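Local coordinates for putative alpha-L-fucosidase (Bacteroides thetaiotaomicron, PDB 4OZO), which probably hydrolyses alpha-L-fucosidic linkages as a glycosidase of glycosyl hydrolase family 29, built on a TIM barrel, at residues W161-D166 / P190-F195; T254-R259 / L292-P297. All coordinates share one frame; numbering follows the deposited sequence.

Contact 1: W161-D166 / P190-F195; sequences WETWWD and PDCVIF. With OTN (2-nitrophenyl 1-thio-beta-D-galactopyranoside), chain E.
Asp-191 sets its CB obliquely against the Trp-161 ring, 4.5 Å from CZ3. Its OD2 turns to Lys-159. At Cys-192, SG lies 3.4 Å from Thr-163 OG1. Val-193 starts the parallel pairing of two adjacent strands in the TIM barrel. Its N donates a hydrogen bond to Trp-161 O, from above the carbonyl plane, and its O receives Thr-163 N at 2.8 Å. Glu-162 is on the same face as Val-193, with its carboxylate held by Arg-20. Ile-194 points to the other face, where its CG2 sits over the six-membered ring of Trp-165 near the rim, 3.8 Å from CE3. Phe-195 gives up more surface to the contact than any other residue. Its N hydrogen-bonds to Thr-163 O, and its O takes Trp-165 N in the carbonyl plane. Its CG is anti to the backbone N (chi1 178°), which lays the ring against Trp-164. The two rings form an offset stack, planes 1° apart and centroids 3.8 Å apart. Phe-195 CB lies over the five-membered ring of the indole, a CH-pi contact. Trp-164 NE1 hydrogen-bonds to Glu-253, and its CH2 lies 3.7 Å from ligand C6, at the ring edge. A leucine in place of Trp-164 would probably leave the Phe-195 face without its stacked partner and Glu-253 without its indole N-H. Further on, Asp-166 OD1 meets ligand O4. The two segments belong to a beta-alpha-beta unit. Helix 175-188 packs on Ile-194, Cys-192 and Trp-165, helix 12-18 on Val-193 and Glu-162, and strands 119-124 and 206-207 flank the pair.

Contact 2: T254-R259 / L292-P297; sequences TDVSIR and LLLNFP. With OTN (2-nitrophenyl 1-thio-beta-D-galactopyranoside), chain E.
Ser-257 and Asn-295 both hold their side-chain groups anti to the backbone N (chi1 -174° and 177°), which brings OG and the amide together on one face of the sheet. Asn-295 ND2 gives Ser-257 OG a nearly straight hydrogen bond of 3.1 Å, with OG close to the amide plane. These residues lie on neighbouring parallel strands of the TIM barrel, joined through helix 275-283 as a beta-alpha-beta unit. The backbone ladder runs from Thr-254 O, which accepts Leu-293 N, through Val-256 N to Leu-293 O and Asn-295 N to Val-256 O. Ile-258 N extends it past the strand end by hydrogen-bonding to Asn-295 O at 3.2 Å, on a lone pair. On the face turned to helix 275-283, Val-256 CG1 meets Leu-292 CD1 at 3.5 Å, and Leu-294 CD1 at 4.0 Å. Beyond the ladder, Ile-258 CD1 reaches Phe-296 CE1 at 3.8 Å, obliquely to the ring. The Arg-259 chain crosses Pro-297, with Arg-259 CD 3.5 Å from Pro-297 CG. Its guanidinium is paired with Asp-308 and Asp-269. Asp-255 shares the face of Ser-257, but its carboxylate leads off to the ligand, with OD2 2.6 Å from O6. The Asn-295 amide is held at both ends: OD1 is hydrogen-bonded to His-27, and ND2 also to Trp-262 O. These hydrogen bonds would fix its rotation. Ser-257 OG is likewise hydrogen-bonded to Ser-261 O, and it accepts Arg-259 N at 3.2 Å, closing an ST turn.

How the contacts relate
Both contacts are buried, and neither touches another protein chain. Each pairs successive parallel strands of the same barrel, but in different beta-alpha-beta units, with centres about 17 Å apart. Contact 1 turns a stacked aromatic pair to the interior. Contact 2 has an aspartate, a leucine and a serine-asparagine pair there, with aliphatic packing behind. The two meet inside the barrel: Trp-164 NE1 of contact 1 packs 3.3 Å from Leu-293 CD2 of contact 2. Both reach the bound galactoside through an aspartate, Asp-166 beyond the strand in contact 1 and Asp-255 within the strand in contact 2. Asp-166 meets O4 and Asp-255 meets O6, so the two contacts share one ligand site.

Contact 1: W161-D166 / P190-F195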
loop_
_atom_site.group_PDB
_atom_site.type_symbol
_atom_site.label_atom_id
_atom_site.label_comp_id
_atom_site.label_asym_id
_atom_site.label_seq_id
_atom_site.Cartn_x
_atom_site.Cartn_y
_atom_site.Cartn_z
ATOM N N TRP A 161 19.308 5.285 19.334
ATOM C CA TRP A 161 19.296 6.631 18.774
ATOM C C TRP A 161 18.316 7.600 19.433
ATOM O O TRP A 161 18.412 8.815 19.227
ATOM C CB TRP A 161 19.024 6.574 17.282
ATOM C CG TRP A 161 20.078 5.864 16.521
ATOM C CD1 TRP A 161 20.198 4.524 16.346
ATOM C CD2 TRP A 161 21.151 6.463 15.799
ATOM N NE1 TRP A 161 21.288 4.243 15.567
ATOM C CE2 TRP A 161 21.892 5.419 15.217
ATOM C CE3 TRP A 161 21.565 7.785 15.597
ATOM C CZ2 TRP A 161 23.020 5.650 14.441
ATOM C CZ3 TRP A 161 22.687 8.013 14.837
ATOM C CH2 TRP A 161 23.401 6.953 14.264
ATOM N N GLU A 162 17.374 7.077 20.214
ATOM C CA GLU A 162 16.468 7.943 20.951
ATOM C C GLU A 162 15.922 7.281 22.216
ATOM O O GLU A 162 15.594 6.098 22.220
ATOM C CB GLU A 162 15.346 8.465 20.051
ATOM C CG GLU A 162 14.352 9.392 20.733
ATOM C CD GLU A 162 13.708 10.391 19.768
ATOM O OE1 GLU A 162 14.222 10.549 18.644
ATOM O OE2 GLU A 162 12.689 11.020 20.138
ATOM N N THR A 163 15.875 8.053 23.298
ATOM C CA THR A 163 15.238 7.644 24.544
ATOM C C THR A 163 14.082 8.604 24.808
ATOM O O THR A 163 14.250 9.824 24.746
ATOM C CB THR A 163 16.240 7.686 25.715
ATOM O OG1 THR A 163 17.203 6.639 25.550
ATOM C CG2 THR A 163 15.537 7.506 27.054
ATOM N N TRP A 164 12.905 8.052 25.080
ATOM C CA TRP A 164 11.684 8.839 25.191
ATOM C C TRP A 164 11.198 8.818 26.623
ATOM O O TRP A 164 10.961 7.743 27.198
ATOM C CB TRP A 164 10.594 8.253 24.291
ATOM C CG TRP A 164 9.855 9.241 23.444
ATOM C CD1 TRP A 164 10.287 9.809 22.274
ATOM C CD2 TRP A 164 8.534 9.752 23.671
ATOM N NE1 TRP A 164 9.325 10.652 21.771
ATOM C CE2 TRP A 164 8.236 10.631 22.599
ATOM C CE3 TRP A 164 7.577 9.558 24.674
ATOM C CZ2 TRP A 164 7.030 11.312 22.504
ATOM C CZ3 TRP A 164 6.372 10.233 24.578
ATOM C CH2 TRP A 164 6.112 11.102 23.496
ATOM N N TRP A 165 11.044 10.009 27.193
ATOM C CA TRP A 165 10.545 10.155 28.547
ATOM C C TRP A 165 9.191 10.865 28.535
ATOM O O TRP A 165 9.111 12.090 28.594
ATOM C CB TRP A 165 11.562 10.908 29.417
ATOM C CG TRP A 165 12.772 10.092 29.732
ATOM C CD1 TRP A 165 12.882 8.735 29.653
ATOM C CD2 TRP A 165 14.052 10.574 30.166
ATOM N NE1 TRP A 165 14.149 8.336 30.021
ATOM C CE2 TRP A 165 14.887 9.448 30.340
ATOM C CE3 TRP A 165 14.576 11.846 30.421
ATOM C CZ2 TRP A 165 16.213 9.556 30.761
ATOM C CZ3 TRP A 165 15.900 11.950 30.843
ATOM C CH2 TRP A 165 16.702 10.809 31.004
ATOM N N ASP A 166 8.134 10.070 28.436
ATOM C CA ASP A 166 6.762 10.530 28.595
ATOM C C ASP A 166 6.608 11.217 29.953
ATOM O O ASP A 166 7.167 10.762 30.958
ATOM C CB ASP A 166 5.827 9.319 28.520
ATOM C CG ASP A 166 4.382 9.702 28.274
ATOM O OD1 ASP A 166 3.997 10.852 28.578
ATOM O OD2 ASP A 166 3.630 8.842 27.771
ATOM N N PRO A 190 26.282 8.071 23.383
ATOM C CA PRO A 190 26.537 9.498 23.131
ATOM C C PRO A 190 25.654 10.123 22.040
ATOM O O PRO A 190 25.259 11.277 22.179
ATOM C CB PRO A 190 28.017 9.527 22.719
ATOM C CG PRO A 190 28.358 8.124 22.361
ATOM C CD PRO A 190 27.498 7.259 23.214
ATOM N N ASP A 191 25.338 9.375 20.990
ATOM C CA ASP A 191 24.503 9.892 19.904
ATOM C C ASP A 191 22.997 9.845 20.159
ATOM O O ASP A 191 22.219 10.230 19.292
ATOM C CB ASP A 191 24.791 9.121 18.618
ATOM C CG ASP A 191 26.227 9.250 18.182
ATOM O OD1 ASP A 191 26.732 10.389 18.155
ATOM O OD2 ASP A 191 26.855 8.214 17.882
ATOM N N CYS A 192 22.583 9.373 21.332
ATOM C CA CYS A 192 21.163 9.138 21.593
ATOM C C CYS A 192 20.397 10.410 21.909
ATOM O O CYS A 192 20.698 11.099 22.868
ATOM C CB CYS A 192 20.969 8.134 22.734
ATOM S SG CYS A 192 19.226 7.824 23.146
ATOM N N VAL A 193 19.378 10.705 21.115
ATOM C CA VAL A 193 18.543 11.863 21.383
ATOM C C VAL A 193 17.564 11.571 22.522
ATOM O O VAL A 193 16.937 10.508 22.550
ATOM C CB VAL A 193 17.772 12.261 20.126
ATOM C CG1 VAL A 193 16.894 13.456 20.401
ATOM C CG2 VAL A 193 18.738 12.540 18.998
ATOM N N ILE A 194 17.444 12.502 23.469
ATOM C CA ILE A 194 16.496 12.348 24.575
ATOM C C ILE A 194 15.256 13.227 24.430
ATOM O O ILE A 194 15.347 14.448 24.474
ATOM C CB ILE A 194 17.138 12.683 25.937
ATOM C CG1 ILE A 194 18.220 11.673 26.312
ATOM C CG2 ILE A 194 16.084 12.716 27.025
ATOM C CD1 ILE A 194 19.050 12.113 27.501
ATOM N N PHE A 195 14.096 12.604 24.261
ATOM C CA PHE A 195 12.838 13.331 24.339
ATOM C C PHE A 195 12.525 13.565 25.809
ATOM O O PHE A 195 12.225 12.618 26.541
ATOM C CB PHE A 195 11.725 12.521 23.697
ATOM C CG PHE A 195 10.370 13.175 23.764
ATOM C CD1 PHE A 195 9.963 14.060 22.780
ATOM C CD2 PHE A 195 9.492 12.880 24.792
ATOM C CE1 PHE A 195 8.707 14.644 22.827
ATOM C CE2 PHE A 195 8.239 13.461 24.847
ATOM C CZ PHE A 195 7.848 14.343 23.865
HETATM O "O2'" OTN E . -4.343 13.529 29.668
HETATM N "N1'" OTN E . -2.921 13.587 29.367
HETATM O "O3'" OTN E . -2.024 13.238 30.321
HETATM C "C2'" OTN E . -2.570 13.969 28.125
HETATM C "C3'" OTN E . -3.583 14.343 27.245
HETATM C "C4'" OTN E . -3.295 14.749 25.953
HETATM C "C5'" OTN E . -1.976 14.802 25.535
HETATM C "C6'" OTN E . -0.963 14.449 26.417
HETATM C "C1'" OTN E . -1.233 14.055 27.723
HETATM S S01 OTN E . 0.136 13.604 28.713
HETATM C C1 OTN E . 1.509 14.256 27.771
HETATM O O5 OTN E . 1.896 13.435 26.614
HETATM C C5 OTN E . 3.012 14.040 25.944
HETATM C C6 OTN E . 3.369 13.169 24.738
HETATM O O6 OTN E . 2.246 13.096 23.858
HETATM C C4 OTN E . 4.221 14.143 26.882
HETATM O O4 OTN E . 4.603 12.846 27.349
HETATM C C3 OTN E . 3.802 14.981 28.056
HETATM O O3 OTN E . 4.888 15.166 29.010
HETATM C C2 OTN E . 2.640 14.281 28.736
HETATM O O2 OTN E . 2.284 15.108 29.824
#

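Contact 2: T254-R259 / L292-P297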
loop_
_atom_site.group_PDB
_atom_site.type_symbol
_atom_site.label_atom_id
_atom_site.label_comp_id
_atom_site.label_asym_id
_atom_site.label_seq_id
_atom_site.Cartn_x
_atom_site.Cartn_y
_atom_site.Cartn_z
ATOM N N THR A 254 6.886 16.236 17.086
ATOM C CA THR A 254 5.429 16.101 17.018
ATOM C C THR A 254 4.979 14.642 16.980
ATOM O O THR A 254 5.353 13.898 16.080
ATOM C CB THR A 254 4.873 16.828 15.782
ATOM O OG1 THR A 254 5.220 18.213 15.858
ATOM C CG2 THR A 254 3.374 16.704 15.714
ATOM N N ASP A 255 4.168 14.237 17.951
ATOM C CA ASP A 255 3.765 12.833 18.062
ATOM C C ASP A 255 2.279 12.651 17.813
ATOM O O ASP A 255 1.455 13.381 18.347
ATOM C CB ASP A 255 4.169 12.243 19.424
ATOM C CG ASP A 255 3.522 12.968 20.615
ATOM O OD1 ASP A 255 3.629 14.220 20.698
ATOM O OD2 ASP A 255 2.918 12.276 21.477
ATOM N N VAL A 256 1.927 11.680 16.988
ATOM C CA VAL A 256 0.522 11.445 16.679
ATOM C C VAL A 256 0.332 9.969 16.326
ATOM O O VAL A 256 1.259 9.302 15.853
ATOM C CB VAL A 256 0.043 12.400 15.537
ATOM C CG1 VAL A 256 0.874 12.202 14.301
ATOM C CG2 VAL A 256 -1.443 12.240 15.228
ATOM N N SER A 257 -0.853 9.438 16.587
ATOM C CA SER A 257 -1.129 8.072 16.169
ATOM C C SER A 257 -1.890 8.032 14.854
ATOM O O SER A 257 -2.743 8.878 14.585
ATOM C CB SER A 257 -1.897 7.306 17.240
ATOM O OG SER A 257 -2.027 5.941 16.879
ATOM N N ILE A 258 -1.588 7.022 14.048
ATOM C CA ILE A 258 -2.253 6.840 12.774
ATOM C C ILE A 258 -3.675 6.362 13.033
ATOM O O ILE A 258 -4.517 6.299 12.124
ATOM C CB ILE A 258 -1.461 5.845 11.880
ATOM C CG1 ILE A 258 -1.799 6.034 10.392
ATOM C CG2 ILE A 258 -1.661 4.408 12.321
ATOM C CD1 ILE A 258 -0.795 5.356 9.473
ATOM N N ARG A 259 -3.931 6.028 14.294
ATOM C CA ARG A 259 -5.254 5.609 14.751
ATOM C C ARG A 259 -5.753 6.560 15.844
ATOM O O ARG A 259 -4.986 7.405 16.336
ATOM C CB ARG A 259 -5.201 4.158 15.245
ATOM C CG ARG A 259 -5.273 3.151 14.118
ATOM C CD ARG A 259 -4.549 1.859 14.429
ATOM N NE ARG A 259 -4.687 0.918 13.322
ATOM C CZ ARG A 259 -5.592 -0.054 13.275
ATOM N NH1 ARG A 259 -6.426 -0.234 14.299
ATOM N NH2 ARG A 259 -5.652 -0.855 12.210
ATOM N N LEU A 292 8.049 14.529 12.767
ATOM C CA LEU A 292 6.824 13.777 12.989
ATOM C C LEU A 292 7.126 12.379 13.523
ATOM O O LEU A 292 7.798 11.583 12.866
ATOM C CB LEU A 292 6.034 13.681 11.688
ATOM C CG LEU A 292 4.838 12.730 11.672
ATOM C CD1 LEU A 292 3.763 13.183 12.644
ATOM C CD2 LEU A 292 4.293 12.638 10.253
ATOM N N LEU A 293 6.648 12.095 14.730
ATOM C CA LEU A 293 6.712 10.755 15.280
ATOM C C LEU A 293 5.340 10.109 15.091
ATOM O O LEU A 293 4.377 10.464 15.769
ATOM C CB LEU A 293 7.101 10.811 16.754
ATOM C CG LEU A 293 7.166 9.493 17.542
ATOM C CD1 LEU A 293 7.920 8.419 16.758
ATOM C CD2 LEU A 293 7.786 9.709 18.950
ATOM N N LEU A 294 5.237 9.177 14.151
ATOM C CA LEU A 294 3.933 8.617 13.805
ATOM C C LEU A 294 3.813 7.202 14.363
ATOM O O LEU A 294 4.692 6.374 14.131
ATOM C CB LEU A 294 3.732 8.638 12.282
ATOM C CG LEU A 294 2.454 8.033 11.690
ATOM C CD1 LEU A 294 1.245 8.868 12.042
ATOM C CD2 LEU A 294 2.584 7.891 10.192
ATOM N N ASN A 295 2.737 6.932 15.101
ATOM C CA ASN A 295 2.561 5.634 15.743
ATOM C C ASN A 295 1.815 4.576 14.916
ATOM O O ASN A 295 0.721 4.822 14.392
ATOM C CB ASN A 295 1.875 5.817 17.098
ATOM C CG ASN A 295 1.590 4.496 17.800
ATOM O OD1 ASN A 295 2.507 3.763 18.164
ATOM N ND2 ASN A 295 0.314 4.198 18.009
ATOM N N PHE A 296 2.416 3.394 14.806
ATOM C CA PHE A 296 1.774 2.254 14.160
ATOM C C PHE A 296 1.644 1.184 15.229
ATOM O O PHE A 296 2.638 0.579 15.619
ATOM C CB PHE A 296 2.650 1.687 13.047
ATOM C CG PHE A 296 2.908 2.626 11.908
ATOM C CD1 PHE A 296 2.210 2.494 10.707
ATOM C CD2 PHE A 296 3.898 3.606 12.002
ATOM C CE1 PHE A 296 2.468 3.343 9.630
ATOM C CE2 PHE A 296 4.167 4.458 10.938
ATOM C CZ PHE A 296 3.446 4.324 9.743
ATOM N N PRO A 297 0.427 0.935 15.721
ATOM C CA PRO A 297 0.316 -0.058 16.798
ATOM C C PRO A 297 0.229 -1.498 16.287
ATOM O O PRO A 297 -0.726 -1.833 15.601
ATOM C CB PRO A 297 -0.989 0.335 17.480
ATOM C CG PRO A 297 -1.812 0.917 16.388
ATOM C CD PRO A 297 -0.849 1.622 15.458
HETATM O "O2'" OTN E . -4.343 13.529 29.668
HETATM N "N1'" OTN E . -2.921 13.587 29.367
HETATM O "O3'" OTN E . -2.024 13.238 30.321
HETATM C "C2'" OTN E . -2.570 13.969 28.125
HETATM C "C3'" OTN E . -3.583 14.343 27.245
HETATM C "C4'" OTN E . -3.295 14.749 25.953
HETATM C "C5'" OTN E . -1.976 14.802 25.535
HETATM C "C6'" OTN E . -0.963 14.449 26.417
HETATM C "C1'" OTN E . -1.233 14.055 27.723
HETATM S S01 OTN E . 0.136 13.604 28.713
HETATM C C1 OTN E . 1.509 14.256 27.771
HETATM O O5 OTN E . 1.896 13.435 26.614
HETATM C C5 OTN E . 3.012 14.040 25.944
HETATM C C6 OTN E . 3.369 13.169 24.738
HETATM O O6 OTN E . 2.246 13.096 23.858
HETATM C C4 OTN E . 4.221 14.143 26.882
HETATM O O4 OTN E . 4.603 12.846 27.349
HETATM C C3 OTN E . 3.802 14.981 28.056
HETATM O O3 OTN E . 4.888 15.166 29.010
HETATM C C2 OTN E . 2.640 14.281 28.736
HETATM O O2 OTN E . 2.284 15.108 29.824
#